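Local coordinates for protein beta-glucosidase (PDB 5M6G) that probably hydrolyses terminal, non-reducing beta-D-glucosyl residues with release of beta-D-glucose, as a two-domain glycosyl hydrolase of family 3, at residues V271-V276 and L306-Y311. Residues are numbered along the deposited sequence; the frame is centred on the assembly and turned at random.
With SOR (sorbitol), chain L.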
loop_
_atom_site.group_PDB
_atom_site.type_symbol
_atom_site.label_atom_id
_atom_site.label_comp_id
_atom_site.label_asym_id
_atom_site.label_seq_id
_atom_site.Cartn_x
_atom_site.Cartn_y
_atom_site.Cartn_z
ATOM N N VAL A 271 0.054 7.525 -14.517
ATOM C CA VAL A 271 -0.758 6.711 -13.614
ATOM C C VAL A 271 -2.175 6.605 -14.165
ATOM O O VAL A 271 -2.767 7.599 -14.597
ATOM C CB VAL A 271 -0.722 7.298 -12.187
ATOM C CG1 VAL A 271 -1.510 8.625 -12.088
ATOM C CG2 VAL A 271 -1.226 6.278 -11.185
ATOM N N GLY A 272 -2.711 5.383 -14.191
ATOM C CA GLY A 272 -3.997 5.175 -14.841
ATOM C C GLY A 272 -5.185 5.570 -13.997
ATOM O O GLY A 272 -6.247 5.924 -14.537
ATOM N N SER A 273 -5.029 5.540 -12.675
ATOM C CA SER A 273 -6.129 5.761 -11.748
ATOM C C SER A 273 -5.661 6.629 -10.592
ATOM O O SER A 273 -4.485 6.615 -10.229
ATOM C CB SER A 273 -6.669 4.429 -11.204
ATOM O OG SER A 273 -7.813 4.640 -10.403
ATOM N N VAL A 274 -6.592 7.400 -10.032
ATOM C CA VAL A 274 -6.384 8.132 -8.786
ATOM C C VAL A 274 -7.545 7.794 -7.860
ATOM O O VAL A 274 -8.708 7.832 -8.281
ATOM C CB VAL A 274 -6.293 9.658 -9.013
ATOM C CG1 VAL A 274 -6.360 10.394 -7.695
ATOM C CG2 VAL A 274 -5.006 10.015 -9.751
ATOM N N MET A 275 -7.239 7.450 -6.612
ATOM C CA MET A 275 -8.266 7.142 -5.624
ATOM C C MET A 275 -8.434 8.320 -4.670
ATOM O O MET A 275 -7.443 8.864 -4.167
ATOM C CB MET A 275 -7.925 5.875 -4.832
ATOM C CG MET A 275 -9.029 5.529 -3.857
ATOM S SD MET A 275 -8.671 4.129 -2.793
ATOM C CE MET A 275 -8.447 2.848 -4.017
ATOM N N VAL A 276 -9.696 8.722 -4.424
ATOM C CA VAL A 276 -9.969 9.870 -3.558
ATOM C C VAL A 276 -9.934 9.445 -2.090
ATOM O O VAL A 276 -10.198 8.288 -1.746
ATOM C CB VAL A 276 -11.322 10.507 -3.941
ATOM C CG1 VAL A 276 -11.606 11.769 -3.104
ATOM C CG2 VAL A 276 -11.320 10.846 -5.421
ATOM N N LEU A 306 -8.760 7.377 -14.660
ATOM C CA LEU A 306 -9.957 6.915 -13.967
ATOM C C LEU A 306 -9.887 7.351 -12.507
ATOM O O LEU A 306 -9.002 6.902 -11.774
ATOM C CB LEU A 306 -10.044 5.390 -14.076
ATOM C CG LEU A 306 -11.296 4.583 -13.741
ATOM C CD1 LEU A 306 -11.067 3.145 -14.215
ATOM C CD2 LEU A 306 -11.614 4.620 -12.259
ATOM N N VAL A 307 -10.827 8.192 -12.076
ATOM C CA VAL A 307 -10.912 8.594 -10.672
ATOM C C VAL A 307 -11.864 7.645 -9.951
ATOM O O VAL A 307 -13.053 7.565 -10.286
ATOM C CB VAL A 307 -11.379 10.050 -10.532
ATOM C CG1 VAL A 307 -11.471 10.424 -9.055
ATOM C CG2 VAL A 307 -10.436 10.964 -11.280
ATOM N N VAL A 308 -11.350 6.931 -8.951
ATOM C CA VAL A 308 -12.141 5.949 -8.218
ATOM C C VAL A 308 -12.310 6.416 -6.777
ATOM O O VAL A 308 -11.404 7.031 -6.199
ATOM C CB VAL A 308 -11.497 4.548 -8.299
ATOM C CG1 VAL A 308 -10.123 4.534 -7.638
ATOM C CG2 VAL A 308 -12.418 3.482 -7.700
ATOM N N SER A 309 -13.483 6.142 -6.203
ATOM C CA SER A 309 -13.720 6.439 -4.798
ATOM C C SER A 309 -12.997 5.433 -3.900
ATOM O O SER A 309 -12.548 4.372 -4.345
ATOM C CB SER A 309 -15.220 6.418 -4.483
ATOM O OG SER A 309 -15.672 5.100 -4.186
ATOM N N ASP A 310 -12.876 5.785 -2.615
ATOM C CA ASP A 310 -12.493 4.797 -1.617
ATOM C C ASP A 310 -13.723 3.976 -1.234
ATOM O O ASP A 310 -14.846 4.225 -1.690
ATOM C CB ASP A 310 -11.845 5.464 -0.395
ATOM C CG ASP A 310 -10.833 4.547 0.317
ATOM O OD1 ASP A 310 -10.982 3.297 0.261
ATOM O OD2 ASP A 310 -9.881 5.083 0.933
ATOM N N TYR A 311 -13.501 2.993 -0.370
ATOM C CA TYR A 311 -14.441 1.904 -0.121
ATOM C C TYR A 311 -15.614 2.403 0.712
ATOM O O TYR A 311 -15.424 2.834 1.853
ATOM C CB TYR A 311 -13.682 0.788 0.594
ATOM C CG TYR A 311 -14.380 -0.530 0.810
ATOM C CD1 TYR A 311 -15.059 -0.799 1.995
ATOM C CD2 TYR A 311 -14.284 -1.554 -0.139
ATOM C CE1 TYR A 311 -15.657 -2.045 2.213
ATOM C CE2 TYR A 311 -14.879 -2.791 0.070
ATOM C CZ TYR A 311 -15.562 -3.032 1.241
ATOM O OH TYR A 311 -16.146 -4.266 1.436
HETATM C C1 SOR L . -7.381 2.131 0.512
HETATM C C2 SOR L . -7.701 0.711 0.079
HETATM C C3 SOR L . -9.077 0.330 0.616
HETATM C C4 SOR L . -9.305 -1.176 0.526
HETATM C C5 SOR L . -10.361 -1.682 1.514
HETATM C C6 SOR L . -10.246 -3.201 1.594
HETATM O O1 SOR L . -5.990 2.342 0.530
HETATM O O2 SOR L . -7.686 0.628 -1.335
HETATM O O3 SOR L . -10.049 1.004 -0.142
HETATM O O4 SOR L . -9.683 -1.524 -0.790
HETATM O O5 SOR L . -10.205 -1.106 2.805
HETATM O O6 SOR L . -10.894 -3.686 2.751
#
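Met275 and Asp310 meet because both side chains leave the backbone with CG anti to N (chi1 -177° and -151°): the methionine runs on extended through chi2, and its SD passes 3.8 Å from CG of Asp310. The chain bends at chi3, and the terminal CE lies beside the bound sorbitol, 3.6 Å from O2. The carboxylate holds the same ligand by hydrogen bonding: sorbitol O3 donates to Asp310 OD1 at 2.5 Å. On its anti side, somewhat out of the carboxylate plane, OD1 also accepts the backbone N-H of Tyr311, which helps fix the rotation of the acid group. OD2 is hydrogen-bonded to a glycerol, probably from the crystallisation liquor, while His232 and Lys231 from strand 229-233 and Arg192 share in gripping the sugar alcohol. An alanine in place of Asp310 would probably leave sorbitol O3 and the Tyr311 N-H without their shared acceptor and open a gap beside the Met275 sulfur.

Behind this pocket, 273-276 and 306-308 run as adjacent parallel strands of the TIM-barrel-type N-terminal domain, joined by a beta-alpha-beta crossover through helix 290-300; the sorbitol site sits at their C-terminal ends. Backbone bonds alternate from Leu306 N to Gly272 O up to Val276 N to Val308 O. Leu306 O takes two donors from opposite faces of its plane, Val274 N at 3.0 Å and the hydroxyl Ser273 OG at 2.9 Å. That hydroxyl also lies against Val308 CG1, 3.6 Å away, on the sheet face that Trp176 covers. Val307 and Val274 point to the other face, against helix 290-300, and there CG1 of Val307 touches CG2 of Val276 at 3.7 Å.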